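PDB 4URP: fatty acid repression mutant protein 2 from Saccharomyces cerevisiae, which reduces the nitro compound 4-nitroquinoline N-oxide to 4-aminoquinoline N-oxide with NADH as reductant and FMN as cofactor, and takes part in the oxidative stress response. Local coordinates for residues S50-A55 with F96-G101; I57-T62 with E89-V94. All coordinates share one frame; numbering follows the deposited sequence.

Interaction 1 (S50-A55 with F96-G101); sequences SQVNRA and FFTDLG. Unlike the reference sequence in segment 96-101: L100 (reference Glu).
With CG anti to its backbone N (chi1 -158°), the side chain of D99 meets that of R54, whose side chain bends at chi2 and chi3. NH1 of R54 forms a salt bridge with OD2 of D99 at 2.7 Å, the guanidinium and carboxylate planes turned 59° from each other. D99 CB lies at the guanidinium edge, in its plane, and R54 CD rests on the same CB at 3.7 Å. An alanine in place of R54 would probably leave the D99 carboxylate without its cationic mate and freer to turn. The other carboxylate oxygen is used within its own chain segment: G101 N donates to D99 OD1 from above the carboxylate plane, over 3.0 Å. D99 is thus the N-cap residue of helix 100-109, where strand 92-99 runs into that helix, and its one carboxylate serves both the helix start and R54.

Residues 52-55 lead into strand 55-59, an outermost strand of the antiparallel sheet in this chain, and run alongside strand 92-99 in the opposite sense. F97 N bonds to R54 O at 2.9 Å, the donor standing above the carbonyl plane; the return bond from R54 N to F97 O is weak. On one side of this pair D99 N points at V52 O, at a separation too short to be taken at face value; on the other, A55 and F96 form a non-hydrogen-bonded pair in which A55 CB touches CD1 of the F96 ring at 3.8 Å. The side chains of R54 and F97 cross at about a right angle, R54 CG against F97 CB at 3.9 Å, and the F97 ring also meets W164 of strand 164-172. CG2 of V52 approaches CG2 of T98 at 4.1 Å, and the T98 hydroxyl is hydrogen-bonded to Q167.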
ATOM      1  N   SER A  50      -3.969  -3.308  14.305  1.00 55.36           N
ATOM      2  CA  SER A  50      -4.615  -4.592  14.074  1.00 67.39           C
ATOM      3  C   SER A  50      -3.590  -5.670  13.754  1.00 59.98           C
ATOM      4  O   SER A  50      -3.783  -6.837  14.096  1.00 53.64           O
ATOM      5  CB  SER A  50      -5.640  -4.477  12.945  1.00 65.03           C
ATOM      6  OG  SER A  50      -5.055  -3.921  11.780  1.00 59.25           O
ATOM      7  N   GLN A  51      -2.508  -5.264  13.094  1.00 53.01           N
ATOM      8  CA  GLN A  51      -1.413  -6.167  12.746  1.00 54.86           C
ATOM      9  C   GLN A  51      -1.915  -7.407  12.011  1.00 64.60           C
ATOM     10  O   GLN A  51      -1.619  -8.536  12.403  1.00 63.67           O
ATOM     11  CB  GLN A  51      -0.628  -6.551  14.003  1.00 64.43           C
ATOM     12  CG  GLN A  51      -0.062  -5.349  14.745  1.00 73.12           C
ATOM     13  CD  GLN A  51       0.609  -5.718  16.055  1.00 63.22           C
ATOM     14  OE1 GLN A  51       0.867  -6.890  16.324  1.00 49.57           O
ATOM     15  NE2 GLN A  51       0.890  -4.715  16.879  1.00 50.91           N
ATOM     16  N   VAL A  52      -2.670  -7.183  10.941  1.00 66.73           N
ATOM     17  CA  VAL A  52      -3.374  -8.257  10.252  1.00 59.84           C
ATOM     18  C   VAL A  52      -2.574  -8.902   9.127  1.00 64.32           C
ATOM     19  O   VAL A  52      -2.789 -10.065   8.799  1.00 69.57           O
ATOM     20  CB  VAL A  52      -4.715  -7.764   9.674  1.00 63.25           C
ATOM     21  CG1 VAL A  52      -5.677  -7.416  10.795  1.00 71.30           C
ATOM     22  CG2 VAL A  52      -4.495  -6.575   8.756  1.00 62.12           C
ATOM     23  N   ASN A  53      -1.658  -8.151   8.529  1.00 65.99           N
ATOM     24  CA  ASN A  53      -0.922  -8.664   7.384  1.00 63.13           C
ATOM     25  C   ASN A  53       0.260  -9.546   7.763  1.00 54.75           C
ATOM     26  O   ASN A  53       1.121  -9.152   8.551  1.00 52.48           O
ATOM     27  CB  ASN A  53      -0.488  -7.528   6.460  1.00 45.75           C
ATOM     28  CG  ASN A  53       0.069  -6.346   7.213  1.00 51.89           C
ATOM     29  OD1 ASN A  53       0.404  -6.443   8.393  1.00 74.42           O
ATOM     30  ND2 ASN A  53       0.169  -5.214   6.531  1.00 58.43           N
ATOM     31  N   ARG A  54       0.281 -10.751   7.207  1.00 55.82           N
ATOM     32  CA  ARG A  54       1.418 -11.647   7.357  1.00 58.02           C
ATOM     33  C   ARG A  54       1.927 -12.044   5.983  1.00 59.74           C
ATOM     34  O   ARG A  54       1.456 -11.529   4.969  1.00 56.00           O
ATOM     35  CB  ARG A  54       1.037 -12.892   8.162  1.00 62.07           C
ATOM     36  CG  ARG A  54      -0.441 -13.211   8.160  1.00 55.76           C
ATOM     37  CD  ARG A  54      -1.102 -12.723   9.433  1.00 62.12           C
ATOM     38  NE  ARG A  54      -0.138 -12.589  10.518  1.00 60.83           N
ATOM     39  CZ  ARG A  54      -0.464 -12.336  11.779  1.00 52.91           C
ATOM     40  NH1 ARG A  54      -1.737 -12.201  12.131  1.00 42.64           N
ATOM     41  NH2 ARG A  54       0.487 -12.226  12.692  1.00 60.53           N
ATOM     42  N   ALA A  55       2.893 -12.953   5.952  1.00 58.65           N
ATOM     43  CA  ALA A  55       3.454 -13.405   4.686  1.00 57.46           C
ATOM     44  C   ALA A  55       4.101 -14.779   4.793  1.00 66.13           C
ATOM     45  O   ALA A  55       4.457 -15.232   5.875  1.00 72.67           O
ATOM     46  CB  ALA A  55       4.452 -12.392   4.155  1.00 52.10           C
ATOM     47  N   PHE A  96       1.529 -12.817   0.235  1.00 46.19           N
ATOM     48  CA  PHE A  96       1.066 -11.980   1.337  1.00 49.18           C
ATOM     49  C   PHE A  96      -0.358 -12.319   1.749  1.00 52.69           C
ATOM     50  O   PHE A  96      -1.187 -12.698   0.921  1.00 51.17           O
ATOM     51  CB  PHE A  96       1.150 -10.502   0.950  1.00 58.26           C
ATOM     52  CG  PHE A  96       2.535 -10.046   0.614  1.00 56.64           C
ATOM     53  CD1 PHE A  96       3.427  -9.728   1.616  1.00 65.14           C
ATOM     54  CD2 PHE A  96       2.940  -9.928  -0.703  1.00 56.23           C
ATOM     55  CE1 PHE A  96       4.695  -9.306   1.315  1.00 64.39           C
ATOM     56  CE2 PHE A  96       4.211  -9.505  -1.009  1.00 61.17           C
ATOM     57  CZ  PHE A  96       5.091  -9.194   0.004  1.00 54.77           C
ATOM     58  N   PHE A  97      -0.631 -12.171   3.038  1.00 57.05           N
ATOM     59  CA  PHE A  97      -1.947 -12.446   3.591  1.00 55.21           C
ATOM     60  C   PHE A  97      -2.467 -11.268   4.401  1.00 56.80           C
ATOM     61  O   PHE A  97      -1.780 -10.265   4.584  1.00 54.20           O
ATOM     62  CB  PHE A  97      -1.894 -13.659   4.522  1.00 56.56           C
ATOM     63  CG  PHE A  97      -1.438 -14.924   3.865  1.00 57.87           C
ATOM     64  CD1 PHE A  97      -2.342 -15.741   3.214  1.00 54.92           C
ATOM     65  CD2 PHE A  97      -0.113 -15.309   3.925  1.00 57.98           C
ATOM     66  CE1 PHE A  97      -1.932 -16.908   2.624  1.00 51.25           C
ATOM     67  CE2 PHE A  97       0.304 -16.478   3.334  1.00 56.55           C
ATOM     68  CZ  PHE A  97      -0.608 -17.281   2.682  1.00 52.30           C
ATOM     69  N   THR A  98      -3.695 -11.413   4.885  1.00 57.51           N
ATOM     70  CA  THR A  98      -4.251 -10.521   5.890  1.00 56.68           C
ATOM     71  C   THR A  98      -5.063 -11.338   6.877  1.00 56.29           C
ATOM     72  O   THR A  98      -6.077 -11.928   6.515  1.00 59.36           O
ATOM     73  CB  THR A  98      -5.172  -9.452   5.286  1.00 59.45           C
ATOM     74  OG1 THR A  98      -5.779  -9.959   4.093  1.00 56.92           O
ATOM     75  CG2 THR A  98      -4.387  -8.191   4.964  1.00 53.63           C
ATOM     76  N   ASP A  99      -4.615 -11.370   8.125  1.00 50.74           N
ATOM     77  CA  ASP A  99      -5.330 -12.094   9.167  1.00 52.19           C
ATOM     78  C   ASP A  99      -6.719 -11.502   9.346  1.00 60.48           C
ATOM     79  O   ASP A  99      -6.877 -10.407   9.881  1.00 57.64           O
ATOM     80  CB  ASP A  99      -4.553 -12.041  10.483  1.00 53.59           C
ATOM     81  CG  ASP A  99      -4.929 -13.158  11.430  1.00 63.41           C
ATOM     82  OD1 ASP A  99      -6.047 -13.702  11.306  1.00 57.56           O
ATOM     83  OD2 ASP A  99      -4.103 -13.498  12.301  1.00 66.69           O
ATOM     84  N   LEU A 100      -7.726 -12.238   8.890  1.00 52.91           N
ATOM     85  CA  LEU A 100      -9.114 -11.805   8.991  1.00 54.80           C
ATOM     86  C   LEU A 100      -9.589 -11.866  10.437  1.00 57.79           C
ATOM     87  O   LEU A 100     -10.656 -11.359  10.770  1.00 55.03           O
ATOM     88  CB  LEU A 100     -10.005 -12.672   8.096  1.00 51.84           C
ATOM     89  CG  LEU A 100     -10.819 -11.935   7.027  1.00 51.60           C
ATOM     90  CD1 LEU A 100     -12.004 -11.204   7.641  1.00 53.05           C
ATOM     91  CD2 LEU A 100      -9.926 -10.966   6.268  1.00 43.61           C
ATOM     92  N   GLY A 101      -8.782 -12.494  11.286  1.00 56.47           N
ATOM     93  CA  GLY A 101      -9.073 -12.615  12.704  1.00 66.28           C
ATOM     94  C   GLY A 101      -9.316 -11.296  13.415  1.00 68.34           C
ATOM     95  O   GLY A 101     -10.423 -11.047  13.889  1.00 69.58           O
TER

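Interaction 2 (I57-T62 with E89-V94); sequences IIVGDT and EAYGSV
I58 and S93 form an antiparallel hydrogen-bonded pair, I58 N donating to S93 O at 3.0 Å and S93 N to I58 O at 2.9 Å, between strand segments 57-59 and 92-94, whose axes come within 4.8 Å of each other at 171°. The non-hydrogen-bonded pairs I57 with V94 and V59 with G92 flank it. CG1 of I57 lies against both methyls of V94, nearest CG2 at 3.7 Å, and on that face I57 also packs on V33 and V37 of helix 31-41. At the start of strand 92-99, Y91 and G92 sit opposite the single residue F172 of strand 164-172, a classic beta bulge. V59 CG1, set anti to the carbonyl carbon (chi1 -84°), lies 3.7 Å from G92 CA. The same methyl reaches CD2 of the Y91 ring at 4.1 Å. On the face bearing I58 and S93, I58 CG2 meets S93 OG at 3.5 Å, and H63 of helix 60-73 touches both residues. Where strand 55-59 gives way to that helix, V59 O accepts from both T62 N and T62 OG1, while I58 and T62 pack against N190 of the second subunit.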
ATOM      1  N   ILE A  57       7.049 -17.027   2.428  1.00 59.96           N
ATOM      2  CA  ILE A  57       7.929 -17.179   1.282  1.00 59.24           C
ATOM      3  C   ILE A  57       8.064 -18.651   0.951  1.00 62.98           C
ATOM      4  O   ILE A  57       8.272 -19.473   1.836  1.00 70.28           O
ATOM      5  CB  ILE A  57       9.320 -16.592   1.561  1.00 58.22           C
ATOM      6  CG1 ILE A  57       9.252 -15.063   1.546  1.00 65.62           C
ATOM      7  CG2 ILE A  57      10.332 -17.086   0.532  1.00 56.78           C
ATOM      8  CD1 ILE A  57      10.601 -14.404   1.629  1.00 79.61           C
ATOM      9  N   ILE A  58       7.928 -18.988  -0.322  1.00 65.64           N
ATOM     10  CA  ILE A  58       8.033 -20.375  -0.733  1.00 62.88           C
ATOM     11  C   ILE A  58       9.061 -20.522  -1.850  1.00 64.93           C
ATOM     12  O   ILE A  58       9.223 -19.629  -2.680  1.00 60.30           O
ATOM     13  CB  ILE A  58       6.655 -20.938  -1.142  1.00 61.54           C
ATOM     14  CG1 ILE A  58       6.562 -22.423  -0.788  1.00 74.30           C
ATOM     15  CG2 ILE A  58       6.363 -20.677  -2.614  1.00 57.29           C
ATOM     16  CD1 ILE A  58       5.162 -22.976  -0.880  1.00 66.21           C
ATOM     17  N   VAL A  59       9.779 -21.640  -1.839  1.00 72.92           N
ATOM     18  CA  VAL A  59      10.856 -21.871  -2.793  1.00 64.27           C
ATOM     19  C   VAL A  59      10.996 -23.345  -3.153  1.00 69.12           C
ATOM     20  O   VAL A  59      10.302 -24.201  -2.606  1.00 78.03           O
ATOM     21  CB  VAL A  59      12.210 -21.385  -2.242  1.00 62.00           C
ATOM     22  CG1 VAL A  59      12.391 -19.890  -2.485  1.00 61.80           C
ATOM     23  CG2 VAL A  59      12.335 -21.721  -0.764  1.00 76.06           C
ATOM     24  N   GLY A  60      11.907 -23.626  -4.078  1.00 66.63           N
ATOM     25  CA  GLY A  60      12.240 -24.985  -4.457  1.00 78.58           C
ATOM     26  C   GLY A  60      11.085 -25.760  -5.050  1.00 74.68           C
ATOM     27  O   GLY A  60      10.330 -25.247  -5.872  1.00 64.32           O
ATOM     28  N   ASP A  61      10.951 -27.011  -4.627  1.00 73.97           N
ATOM     29  CA  ASP A  61       9.885 -27.880  -5.116  1.00 84.70           C
ATOM     30  C   ASP A  61       8.572 -27.622  -4.393  1.00 78.88           C
ATOM     31  O   ASP A  61       7.574 -28.287  -4.659  1.00 70.36           O
ATOM     32  CB  ASP A  61      10.283 -29.350  -4.969  1.00 83.25           C
ATOM     33  CG  ASP A  61      11.207 -29.812  -6.073  1.00 80.14           C
ATOM     34  OD1 ASP A  61      12.417 -29.513  -6.004  1.00 86.45           O
ATOM     35  OD2 ASP A  61      10.720 -30.474  -7.013  1.00 72.35           O
ATOM     36  N   THR A  62       8.580 -26.663  -3.474  1.00 82.60           N
ATOM     37  CA  THR A  62       7.356 -26.246  -2.809  1.00 77.22           C
ATOM     38  C   THR A  62       6.783 -25.064  -3.573  1.00 73.84           C
ATOM     39  O   THR A  62       5.578 -24.814  -3.542  1.00 68.75           O
ATOM     40  CB  THR A  62       7.613 -25.837  -1.353  1.00 67.67           C
ATOM     41  OG1 THR A  62       8.893 -26.327  -0.935  1.00 85.70           O
ATOM     42  CG2 THR A  62       6.532 -26.405  -0.444  1.00 62.86           C
ATOM     43  N   GLU A  89      10.894 -20.771 -13.934  1.00 69.61           N
ATOM     44  CA  GLU A  89      11.770 -19.640 -14.214  1.00 75.81           C
ATOM     45  C   GLU A  89      12.104 -18.836 -12.962  1.00 67.71           C
ATOM     46  O   GLU A  89      13.023 -18.022 -12.968  1.00 60.40           O
ATOM     47  CB  GLU A  89      11.143 -18.729 -15.273  1.00 67.50           C
ATOM     48  CG  GLU A  89      10.945 -19.401 -16.618  1.00 60.25           C
ATOM     49  CD  GLU A  89      10.455 -18.448 -17.682  1.00 64.55           C
ATOM     50  OE1 GLU A  89      10.718 -17.234 -17.558  1.00 61.42           O
ATOM     51  OE2 GLU A  89       9.810 -18.912 -18.644  1.00 63.58           O
ATOM     52  N   ALA A  90      11.365 -19.074 -11.886  1.00 70.97           N
ATOM     53  CA  ALA A  90      11.541 -18.297 -10.667  1.00 63.27           C
ATOM     54  C   ALA A  90      12.238 -19.087  -9.569  1.00 65.67           C
ATOM     55  O   ALA A  90      12.111 -20.308  -9.485  1.00 78.17           O
ATOM     56  CB  ALA A  90      10.205 -17.787 -10.176  1.00 49.73           C
ATOM     57  N   TYR A  91      12.978 -18.377  -8.727  1.00 59.28           N
ATOM     58  CA  TYR A  91      13.651 -18.999  -7.597  1.00 65.80           C
ATOM     59  C   TYR A  91      12.625 -19.339  -6.529  1.00 61.78           C
ATOM     60  O   TYR A  91      12.748 -20.342  -5.832  1.00 65.15           O
ATOM     61  CB  TYR A  91      14.722 -18.066  -7.031  1.00 66.68           C
ATOM     62  CG  TYR A  91      15.703 -18.745  -6.098  1.00 65.02           C
ATOM     63  CD1 TYR A  91      16.785 -19.456  -6.598  1.00 67.20           C
ATOM     64  CD2 TYR A  91      15.555 -18.662  -4.720  1.00 62.90           C
ATOM     65  CE1 TYR A  91      17.689 -20.075  -5.752  1.00 68.47           C
ATOM     66  CE2 TYR A  91      16.455 -19.278  -3.864  1.00 66.68           C
ATOM     67  CZ  TYR A  91      17.520 -19.983  -4.387  1.00 77.87           C
ATOM     68  OH  TYR A  91      18.420 -20.597  -3.544  1.00 74.27           O
ATOM     69  N   GLY A  92      11.605 -18.498  -6.416  1.00 58.86           N
ATOM     70  CA  GLY A  92      10.538 -18.712  -5.459  1.00 52.73           C
ATOM     71  C   GLY A  92       9.493 -17.621  -5.562  1.00 52.28           C
ATOM     72  O   GLY A  92       9.435 -16.900  -6.554  1.00 54.63           O
ATOM     73  N   SER A  93       8.662 -17.498  -4.535  1.00 58.88           N
ATOM     74  CA  SER A  93       7.633 -16.470  -4.530  1.00 60.22           C
ATOM     75  C   SER A  93       7.238 -16.071  -3.119  1.00 60.74           C
ATOM     76  O   SER A  93       7.048 -16.918  -2.249  1.00 62.19           O
ATOM     77  CB  SER A  93       6.397 -16.939  -5.297  1.00 54.10           C
ATOM     78  OG  SER A  93       5.674 -17.905  -4.551  1.00 53.80           O
ATOM     79  N   VAL A  94       7.115 -14.769  -2.903  1.00 57.91           N
ATOM     80  CA  VAL A  94       6.604 -14.247  -1.650  1.00 53.98           C
ATOM     81  C   VAL A  94       5.106 -14.057  -1.781  1.00 49.82           C
ATOM     82  O   VAL A  94       4.635 -13.409  -2.709  1.00 47.73           O
ATOM     83  CB  VAL A  94       7.230 -12.883  -1.311  1.00 54.86           C
ATOM     84  CG1 VAL A  94       6.815 -12.450   0.087  1.00 51.66           C
ATOM     85  CG2 VAL A  94       8.737 -12.950  -1.432  1.00 51.19           C
TER

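In the fold
Interactions 1 and 2 both join strand 92-99 to residues of strand 55-59 or the loop leading into it, with centres 21 Å apart. Along the chain they are nested: 50-55 is followed by 57-62, which enters helix 60-73, and then by 89-94 and 96-101, so interaction 2 lies inside the loop closed by interaction 1. This antiparallel pairing brings strand 55-59 to one border of the sheet within the chain, with strand 92-99 between it and strand 164-172. Interaction 1 lies where strand 92-99 passes into helix 100-109, and interaction 2 where strand 55-59 passes into helix 60-73, near the second subunit. Both belong to the nitroreductase family region.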